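Local coordinates for protein erythromycin dehydratase (Saccharopolyspora erythraea, PDB 3EL6) that probably catalyses the dehydration of a beta-hydroxyacyl chain carried on an acyl carrier protein during assembly of the erythromycin polyketide, at residues Y223-V233 with L259-V269; G111-S119 with I131-L142. One frame throughout, in Å; residues are numbered along the deposited sequence.

The two contacts follow one another along the chain and neither nest nor cross. From the N terminus, contact 2 comes first. It pairs 111-119 with 131-142 and closes a short loop, the far end of a beta hairpin with its turn, in the first half of the double hotdog fold. Contact 1 comes later and belongs to the second half. It brings 223-233 against 259-269 and closes a longer loop that contains most of strand 251-259. Contact 2 is strand against strand, held by backbone bonds. Contact 1 lays helix 227-235 and the residues just before it on the start of strand 266-273 and the loop leading into that strand. The centres of the contacts are about 24 Å apart, and they do not touch.

Contact 1 (Y223-V233 with L259-V269); sequences YAFHPVLLDAV and LHASGATSVRV. With SO4 (sulfate ion), chain B.
L229 lays its CD2 methyl over the A264-T265 backbone. Its CG is anti to the backbone N (chi1 -174°), which carries both methyls to the loop. L229 CD2 is 3.3 Å from A264 O, and it also reaches V267 CG1 at 4.0 Å. One helical turn later V233 continues the apolar seam. V233 CG2 meets V269 CG2 at 3.9 Å and V267 CG2 at 4.1 Å, with the V233 and V267 side chains crossing at about a right angle.

The other end of the contact is built round L259, whose two methyls divide the work. L259 CD1 comes to the edge of the F225 ring, 3.7 Å from F225 CD1. L259 CD2 packs on the methyl of A224. L230 CD1 sits over the centre of one face of the F225 ring, so L230 from the helix and L259 from the end of strand 251-259 pack on a face and an edge of the ring. Two waters bridge the polar backbone here: one donates to both A224 O and A261 O, the other accepts from H226 N and donates to A264 O.

H226 is the N-cap of the helix. Its ND1 accepts from V228 N at 3.1 Å, with the donor in the ring plane. R268 points away from the helix and grips a sulfate, probably from the crystallisation liquor, through NH1 and NH2.

The N-cap and helix together carry the HPxxLDxxxQ sequence of polyketide synthase dehydratases. The helix runs nearly parallel to strand 266-269, at 19°. Beyond it, P227 and L230 pack on helix 79-93, while strand 266-273 is hydrogen-bonded between strands 209-215 and 278-284.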
loop_
_atom_site.group_PDB
_atom_site.type_symbol
_atom_site.label_atom_id
_atom_site.label_comp_id
_atom_site.label_asym_id
_atom_site.label_seq_id
_atom_site.Cartn_x
_atom_site.Cartn_y
_atom_site.Cartn_z
ATOM N N TYR A 223 -18.332 -11.321 5.062
ATOM C CA TYR A 223 -17.596 -11.145 6.334
ATOM C C TYR A 223 -16.752 -12.388 6.641
ATOM O O TYR A 223 -17.116 -13.498 6.235
ATOM C CB TYR A 223 -18.497 -10.861 7.535
ATOM C CG TYR A 223 -19.244 -9.560 7.454
ATOM C CD1 TYR A 223 -18.618 -8.373 7.745
ATOM C CD2 TYR A 223 -20.593 -9.525 7.099
ATOM C CE1 TYR A 223 -19.281 -7.157 7.677
ATOM C CE2 TYR A 223 -21.267 -8.293 7.029
ATOM C CZ TYR A 223 -20.603 -7.144 7.322
ATOM O OH TYR A 223 -21.260 -5.944 7.277
ATOM N N ALA A 224 -15.654 -12.209 7.384
ATOM C CA ALA A 224 -14.854 -13.363 7.799
ATOM C C ALA A 224 -15.586 -13.991 8.949
ATOM O O ALA A 224 -15.837 -15.185 8.925
ATOM C CB ALA A 224 -13.437 -12.942 8.228
ATOM N N PHE A 225 -15.969 -13.177 9.928
ATOM C CA PHE A 225 -16.881 -13.575 11.033
ATOM C C PHE A 225 -17.767 -12.331 11.249
ATOM O O PHE A 225 -17.301 -11.318 11.762
ATOM C CB PHE A 225 -16.105 -13.829 12.332
ATOM C CG PHE A 225 -16.915 -14.569 13.423
ATOM C CD1 PHE A 225 -16.461 -15.790 13.923
ATOM C CD2 PHE A 225 -18.104 -14.027 13.943
ATOM C CE1 PHE A 225 -17.188 -16.485 14.936
ATOM C CE2 PHE A 225 -18.834 -14.683 14.957
ATOM C CZ PHE A 225 -18.401 -15.920 15.443
ATOM N N HIS A 226 -19.028 -12.401 10.852
ATOM C CA HIS A 226 -19.925 -11.223 10.979
ATOM C C HIS A 226 -19.737 -10.464 12.266
ATOM O O HIS A 226 -19.868 -11.026 13.374
ATOM C CB HIS A 226 -21.418 -11.685 10.864
ATOM C CG HIS A 226 -22.347 -10.549 10.552
ATOM N ND1 HIS A 226 -22.505 -9.486 11.389
ATOM C CD2 HIS A 226 -23.073 -10.269 9.432
ATOM C CE1 HIS A 226 -23.337 -8.610 10.840
ATOM N NE2 HIS A 226 -23.700 -9.071 9.650
ATOM N N PRO A 227 -19.426 -9.151 12.199
ATOM C CA PRO A 227 -19.027 -8.453 13.397
ATOM C C PRO A 227 -20.130 -8.240 14.427
ATOM O O PRO A 227 -19.832 -8.074 15.663
ATOM C CB PRO A 227 -18.466 -7.121 12.857
ATOM C CG PRO A 227 -19.126 -6.959 11.577
ATOM C CD PRO A 227 -19.362 -8.283 10.996
ATOM N N VAL A 228 -21.396 -8.263 13.962
ATOM C CA VAL A 228 -22.439 -8.237 14.975
ATOM C C VAL A 228 -22.458 -9.584 15.736
ATOM O O VAL A 228 -22.517 -9.606 16.971
ATOM C CB VAL A 228 -23.790 -7.843 14.403
ATOM C CG1 VAL A 228 -24.880 -7.784 15.517
ATOM C CG2 VAL A 228 -23.628 -6.418 13.792
ATOM N N LEU A 229 -22.410 -10.666 14.985
ATOM C CA LEU A 229 -22.361 -12.007 15.603
ATOM C C LEU A 229 -21.147 -12.097 16.527
ATOM O O LEU A 229 -21.237 -12.566 17.661
ATOM C CB LEU A 229 -22.370 -13.075 14.535
ATOM C CG LEU A 229 -22.480 -14.536 15.068
ATOM C CD1 LEU A 229 -23.895 -14.734 15.683
ATOM C CD2 LEU A 229 -22.271 -15.610 13.976
ATOM N N LEU A 230 -19.989 -11.591 16.075
ATOM C CA LEU A 230 -18.763 -11.694 16.916
ATOM C C LEU A 230 -18.846 -10.836 18.150
ATOM O O LEU A 230 -18.361 -11.203 19.242
ATOM C CB LEU A 230 -17.577 -11.216 16.069
ATOM C CG LEU A 230 -16.209 -11.366 16.755
ATOM C CD1 LEU A 230 -16.029 -12.836 16.972
ATOM C CD2 LEU A 230 -15.230 -10.877 15.680
ATOM N N ASP A 231 -19.474 -9.644 18.050
ATOM C CA ASP A 231 -19.666 -8.864 19.279
ATOM C C ASP A 231 -20.567 -9.611 20.274
ATOM O O ASP A 231 -20.354 -9.542 21.473
ATOM C CB ASP A 231 -20.327 -7.507 19.003
ATOM C CG ASP A 231 -20.509 -6.706 20.248
ATOM O OD1 ASP A 231 -19.535 -6.049 20.655
ATOM O OD2 ASP A 231 -21.615 -6.737 20.869
ATOM N N ALA A 232 -21.601 -10.265 19.759
ATOM C CA ALA A 232 -22.521 -11.034 20.637
ATOM C C ALA A 232 -21.795 -12.278 21.252
ATOM O O ALA A 232 -22.020 -12.664 22.401
ATOM C CB ALA A 232 -23.749 -11.416 19.870
ATOM N N VAL A 233 -20.873 -12.878 20.523
ATOM C CA VAL A 233 -19.978 -13.881 21.150
ATOM C C VAL A 233 -19.191 -13.311 22.316
ATOM O O VAL A 233 -19.140 -13.922 23.384
ATOM C CB VAL A 233 -18.996 -14.461 20.116
ATOM C CG1 VAL A 233 -17.919 -15.265 20.787
ATOM C CG2 VAL A 233 -19.762 -15.288 19.105
ATOM N N LEU A 259 -10.055 -18.956 12.927
ATOM C CA LEU A 259 -11.279 -19.088 12.212
ATOM C C LEU A 259 -11.219 -20.358 11.423
ATOM O O LEU A 259 -10.268 -20.603 10.676
ATOM C CB LEU A 259 -11.504 -17.795 11.355
ATOM C CG LEU A 259 -12.782 -17.379 10.638
ATOM C CD1 LEU A 259 -13.934 -17.249 11.657
ATOM C CD2 LEU A 259 -12.440 -16.011 10.027
ATOM N N HIS A 260 -12.219 -21.215 11.593
ATOM C CA HIS A 260 -12.270 -22.441 10.851
ATOM C C HIS A 260 -13.422 -22.526 9.856
ATOM O O HIS A 260 -13.459 -23.402 9.050
ATOM C CB HIS A 260 -12.266 -23.619 11.832
ATOM C CG HIS A 260 -11.147 -23.533 12.822
ATOM N ND1 HIS A 260 -9.857 -23.887 12.500
ATOM C CD2 HIS A 260 -11.098 -23.045 14.084
ATOM C CE1 HIS A 260 -9.072 -23.666 13.543
ATOM N NE2 HIS A 260 -9.805 -23.173 14.525
ATOM N N ALA A 261 -14.391 -21.608 9.952
ATOM C CA ALA A 261 -15.502 -21.598 9.064
ATOM C C ALA A 261 -15.854 -20.122 8.844
ATOM O O ALA A 261 -15.840 -19.352 9.799
ATOM C CB ALA A 261 -16.685 -22.330 9.721
ATOM N N SER A 262 -16.203 -19.735 7.628
ATOM C CA SER A 262 -16.708 -18.354 7.458
ATOM C C SER A 262 -18.231 -18.354 7.207
ATOM O O SER A 262 -18.828 -19.400 6.945
ATOM C CB SER A 262 -15.921 -17.567 6.369
ATOM O OG SER A 262 -14.659 -17.060 6.841
ATOM N N GLY A 263 -18.860 -17.183 7.303
ATOM C CA GLY A 263 -20.291 -17.063 6.917
ATOM C C GLY A 263 -21.297 -17.572 7.948
ATOM O O GLY A 263 -22.476 -17.826 7.627
ATOM N N ALA A 264 -20.827 -17.743 9.188
ATOM C CA ALA A 264 -21.706 -18.239 10.231
ATOM C C ALA A 264 -22.666 -17.098 10.608
ATOM O O ALA A 264 -22.260 -15.909 10.673
ATOM C CB ALA A 264 -20.877 -18.714 11.483
ATOM N N THR A 265 -23.936 -17.448 10.822
ATOM C CA THR A 265 -24.871 -16.480 11.457
ATOM C C THR A 265 -25.518 -17.062 12.727
ATOM O O THR A 265 -26.306 -16.394 13.372
ATOM C CB THR A 265 -26.019 -16.085 10.532
ATOM O OG1 THR A 265 -26.710 -17.255 10.088
ATOM C CG2 THR A 265 -25.493 -15.275 9.298
ATOM N N SER A 266 -25.180 -18.305 13.069
ATOM C CA SER A 266 -25.786 -18.986 14.204
ATOM C C SER A 266 -24.729 -19.916 14.793
ATOM O O SER A 266 -24.243 -20.797 14.055
ATOM C CB SER A 266 -26.977 -19.802 13.729
ATOM O OG SER A 266 -27.584 -20.451 14.838
ATOM N N VAL A 267 -24.350 -19.692 16.056
ATOM C CA VAL A 267 -23.243 -20.445 16.646
ATOM C C VAL A 267 -23.576 -20.789 18.099
ATOM O O VAL A 267 -24.536 -20.264 18.668
ATOM C CB VAL A 267 -21.919 -19.613 16.603
ATOM C CG1 VAL A 267 -21.498 -19.402 15.097
ATOM C CG2 VAL A 267 -22.069 -18.289 17.410
ATOM N N ARG A 268 -22.794 -21.700 18.689
ATOM C CA ARG A 268 -22.829 -21.943 20.118
ATOM C C ARG A 268 -21.473 -21.520 20.688
ATOM O O ARG A 268 -20.448 -21.696 20.038
ATOM C CB ARG A 268 -23.035 -23.444 20.368
ATOM C CG ARG A 268 -24.397 -23.985 19.814
ATOM C CD ARG A 268 -24.524 -25.543 19.822
ATOM N NE ARG A 268 -25.948 -25.854 19.635
ATOM C CZ ARG A 268 -26.498 -27.074 19.674
ATOM N NH1 ARG A 268 -25.760 -28.158 19.873
ATOM N NH2 ARG A 268 -27.811 -27.192 19.514
ATOM N N VAL A 269 -21.465 -20.984 21.870
ATOM C CA VAL A 269 -20.244 -20.419 22.450
ATOM C C VAL A 269 -20.033 -21.054 23.827
ATOM O O VAL A 269 -20.967 -21.145 24.641
ATOM C CB VAL A 269 -20.415 -18.949 22.645
ATOM C CG1 VAL A 269 -19.130 -18.313 23.238
ATOM C CG2 VAL A 269 -20.802 -18.300 21.300
HETATM S S SO4 B . -28.301 -31.049 19.672
HETATM O O1 SO4 B . -29.184 -29.903 19.910
HETATM O O2 SO4 B . -26.957 -30.806 20.220
HETATM O O3 SO4 B . -28.882 -32.241 20.303
HETATM O O4 SO4 B . -28.207 -31.285 18.227
HETATM O O HOH W 1 -17.549 -17.305 10.464
HETATM O O HOH W 2 -20.113 -14.721 9.642
#

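Contact 2 (G111-S119 with I131-L142); sequences GAGALLRMS and IDVHAAEDVADL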
loop_
_atom_site.group_PDB
_atom_site.type_symbol
_atom_site.label_atom_id
_atom_site.label_comp_id
_atom_site.label_asym_id
_atom_site.label_seq_id
_atom_site.Cartn_x
_atom_site.Cartn_y
_atom_site.Cartn_z
ATOM N N GLY A 111 -21.976 11.233 12.215
ATOM C CA GLY A 111 -22.927 11.127 11.107
ATOM C C GLY A 111 -22.311 10.960 9.735
ATOM O O GLY A 111 -22.864 10.262 8.894
ATOM N N ALA A 112 -21.169 11.591 9.496
ATOM C CA ALA A 112 -20.521 11.524 8.178
ATOM C C ALA A 112 -19.914 10.157 7.797
ATOM O O ALA A 112 -19.478 9.983 6.667
ATOM C CB ALA A 112 -19.446 12.606 8.052
ATOM N N GLY A 113 -19.908 9.188 8.704
ATOM C CA GLY A 113 -19.273 7.887 8.385
ATOM C C GLY A 113 -17.785 7.948 8.703
ATOM O O GLY A 113 -17.298 8.957 9.205
ATOM N N ALA A 114 -17.052 6.878 8.409
ATOM C CA ALA A 114 -15.616 6.834 8.703
ATOM C C ALA A 114 -14.908 6.085 7.603
ATOM O O ALA A 114 -15.479 5.142 7.019
ATOM C CB ALA A 114 -15.385 6.148 10.070
ATOM N N LEU A 115 -13.696 6.530 7.238
ATOM C CA LEU A 115 -12.869 5.757 6.332
ATOM C C LEU A 115 -12.046 4.826 7.198
ATOM O O LEU A 115 -11.716 5.150 8.343
ATOM C CB LEU A 115 -11.931 6.696 5.520
ATOM C CG LEU A 115 -12.650 7.637 4.584
ATOM C CD1 LEU A 115 -11.765 8.833 4.141
ATOM C CD2 LEU A 115 -13.065 6.845 3.396
ATOM N N LEU A 116 -11.656 3.692 6.626
ATOM C CA LEU A 116 -10.875 2.671 7.309
ATOM C C LEU A 116 -9.672 2.367 6.418
ATOM O O LEU A 116 -9.764 2.421 5.166
ATOM C CB LEU A 116 -11.676 1.357 7.369
ATOM C CG LEU A 116 -12.964 1.521 8.157
ATOM C CD1 LEU A 116 -13.887 0.273 7.846
ATOM C CD2 LEU A 116 -12.602 1.687 9.598
ATOM N N ARG A 117 -8.547 2.071 7.056
ATOM C CA ARG A 117 -7.340 1.673 6.291
ATOM C C ARG A 117 -6.580 0.649 7.118
ATOM O O ARG A 117 -6.276 0.884 8.303
ATOM C CB ARG A 117 -6.531 2.946 5.966
ATOM C CG ARG A 117 -5.134 2.729 5.316
ATOM C CD ARG A 117 -4.963 2.929 3.801
ATOM N NE ARG A 117 -5.919 3.624 2.959
ATOM C CZ ARG A 117 -5.677 4.789 2.386
ATOM N NH1 ARG A 117 -4.519 5.438 2.638
ATOM N NH2 ARG A 117 -6.590 5.350 1.608
ATOM N N MET A 118 -6.312 -0.536 6.545
ATOM C CA MET A 118 -5.526 -1.542 7.229
ATOM C C MET A 118 -4.237 -1.738 6.440
ATOM O O MET A 118 -4.281 -1.751 5.227
ATOM C CB MET A 118 -6.263 -2.895 7.293
ATOM C CG MET A 118 -7.414 -2.918 8.242
ATOM S SD MET A 118 -7.955 -4.616 8.231
ATOM C CE MET A 118 -8.684 -4.779 6.586
ATOM N N SER A 119 -3.103 -1.785 7.129
ATOM C CA SER A 119 -1.804 -2.015 6.484
ATOM C C SER A 119 -1.207 -3.263 7.069
ATOM O O SER A 119 -1.104 -3.362 8.288
ATOM C CB SER A 119 -0.801 -0.871 6.787
ATOM O OG SER A 119 -1.433 0.389 6.599
ATOM N N ILE A 131 -0.143 -5.976 11.637
ATOM C CA ILE A 131 -1.237 -5.315 10.963
ATOM C C ILE A 131 -1.611 -4.056 11.796
ATOM O O ILE A 131 -1.681 -4.087 13.023
ATOM C CB ILE A 131 -2.493 -6.272 10.826
ATOM C CG1 ILE A 131 -3.679 -5.541 10.182
ATOM C CG2 ILE A 131 -2.823 -6.853 12.207
ATOM C CD1 ILE A 131 -4.741 -6.491 9.596
ATOM N N ASP A 132 -1.801 -2.952 11.110
ATOM C CA ASP A 132 -2.217 -1.700 11.757
ATOM C C ASP A 132 -3.565 -1.312 11.245
ATOM O O ASP A 132 -3.878 -1.483 10.051
ATOM C CB ASP A 132 -1.207 -0.575 11.463
ATOM C CG ASP A 132 0.116 -0.795 12.168
ATOM O OD1 ASP A 132 0.140 -1.102 13.398
ATOM O OD2 ASP A 132 1.162 -0.717 11.483
ATOM N N VAL A 133 -4.403 -0.746 12.115
ATOM C CA VAL A 133 -5.687 -0.320 11.614
ATOM C C VAL A 133 -5.905 1.150 11.927
ATOM O O VAL A 133 -5.814 1.533 13.086
ATOM C CB VAL A 133 -6.860 -1.158 12.242
ATOM C CG1 VAL A 133 -8.187 -0.772 11.558
ATOM C CG2 VAL A 133 -6.528 -2.681 12.098
ATOM N N HIS A 134 -6.224 1.928 10.910
ATOM C CA HIS A 134 -6.447 3.376 11.053
ATOM C C HIS A 134 -7.842 3.719 10.598
ATOM O O HIS A 134 -8.446 3.046 9.737
ATOM C CB HIS A 134 -5.414 4.213 10.247
ATOM C CG HIS A 134 -4.015 4.193 10.821
ATOM N ND1 HIS A 134 -3.166 3.119 10.671
ATOM C CD2 HIS A 134 -3.311 5.125 11.515
ATOM C CE1 HIS A 134 -2.024 3.365 11.292
ATOM N NE2 HIS A 134 -2.090 4.576 11.817
ATOM N N ALA A 135 -8.350 4.834 11.115
ATOM C CA ALA A 135 -9.612 5.346 10.640
ATOM C C ALA A 135 -9.568 6.864 10.521
ATOM O O ALA A 135 -8.740 7.499 11.196
ATOM C CB ALA A 135 -10.699 4.977 11.669
ATOM N N ALA A 136 -10.493 7.436 9.758
ATOM C CA ALA A 136 -10.548 8.912 9.650
ATOM C C ALA A 136 -11.983 9.330 9.419
ATOM O O ALA A 136 -12.760 8.549 8.883
ATOM C CB ALA A 136 -9.743 9.351 8.494
ATOM N N GLU A 137 -12.344 10.559 9.780
ATOM C CA GLU A 137 -13.634 11.091 9.327
ATOM C C GLU A 137 -13.685 11.070 7.815
ATOM O O GLU A 137 -12.682 11.369 7.120
ATOM C CB GLU A 137 -13.812 12.541 9.810
ATOM C CG GLU A 137 -13.535 12.716 11.270
ATOM C CD GLU A 137 -14.254 13.924 11.861
ATOM O OE1 GLU A 137 -14.726 14.779 11.073
ATOM O OE2 GLU A 137 -14.366 14.003 13.115
ATOM N N ASP A 138 -14.854 10.737 7.267
ATOM C CA ASP A 138 -14.993 10.617 5.818
ATOM C C ASP A 138 -14.640 11.934 5.118
ATOM O O ASP A 138 -14.989 13.017 5.601
ATOM C CB ASP A 138 -16.429 10.173 5.449
ATOM C CG ASP A 138 -16.475 9.302 4.202
ATOM O OD1 ASP A 138 -17.584 8.785 3.903
ATOM O OD2 ASP A 138 -15.421 9.108 3.525
ATOM N N VAL A 139 -13.924 11.839 3.996
ATOM C CA VAL A 139 -13.545 12.999 3.186
ATOM C C VAL A 139 -13.652 12.630 1.728
ATOM O O VAL A 139 -13.522 11.470 1.379
ATOM C CB VAL A 139 -12.058 13.451 3.361
ATOM C CG1 VAL A 139 -11.859 14.206 4.669
ATOM C CG2 VAL A 139 -11.083 12.236 3.198
ATOM N N ALA A 140 -13.817 13.642 0.886
ATOM C CA ALA A 140 -14.005 13.441 -0.540
ATOM C C ALA A 140 -12.697 13.069 -1.209
ATOM O O ALA A 140 -12.673 12.238 -2.098
ATOM C CB ALA A 140 -14.549 14.713 -1.170
ATOM N N ASP A 141 -11.625 13.726 -0.789
ATOM C CA ASP A 141 -10.291 13.526 -1.360
ATOM C C ASP A 141 -9.432 12.808 -0.331
ATOM O O ASP A 141 -9.251 13.332 0.779
ATOM C CB ASP A 141 -9.696 14.897 -1.668
ATOM C CG ASP A 141 -8.348 14.812 -2.361
ATOM O OD1 ASP A 141 -7.646 13.761 -2.287
ATOM O OD2 ASP A 141 -7.967 15.838 -2.969
ATOM N N LEU A 142 -8.951 11.606 -0.665
ATOM C CA LEU A 142 -8.226 10.815 0.305
ATOM C C LEU A 142 -6.971 11.553 0.822
ATOM O O LEU A 142 -6.482 11.251 1.914
ATOM C CB LEU A 142 -7.896 9.434 -0.231
ATOM C CG LEU A 142 -8.916 8.372 0.204
ATOM C CD1 LEU A 142 -8.786 8.100 1.692
ATOM C CD2 LEU A 142 -10.349 8.798 -0.083
HETATM O O HOH W 3 -3.351 1.380 8.602
#
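L115, near the start of its strand, reaches D138, V139 and L142 just past the end of the partner strand. Its CB is 3.9 Å from A136 O. With CG anti to the carbonyl carbon (chi1 -65°), the branch turns across D138, and L115 CG and CD2 both lie 3.3 Å from D138 OD2. That carboxylate also has a long, weak ion pair with R57. L115 CD1 takes the apolar side, 3.6 Å from V139 CG2 and 3.9 Å from L142 CD1.

Behind this corner the two strands form an antiparallel beta hairpin in the first half of the double hotdog fold. Three hydrogen-bonded pairs, L115 with A136, R117 with H134 and S119 with D132, hold it. H134 N to R117 O is the straightest of the six bonds, at 172°. A water donates to R117 O and also bonds H134 ND1.

M118 and V133 lie side by side on one face, CG to CG2 at 4.0 Å, and M118 SD rests on I131 CD1. M118, L116 and I131 touch helix 79-93.

R117 leaves from the other face. Its chain bends twice, and NH2 comes obliquely to 3.5 Å from L142 CD1. R117 NH1 donates to the backbone O of D45 of the second subunit.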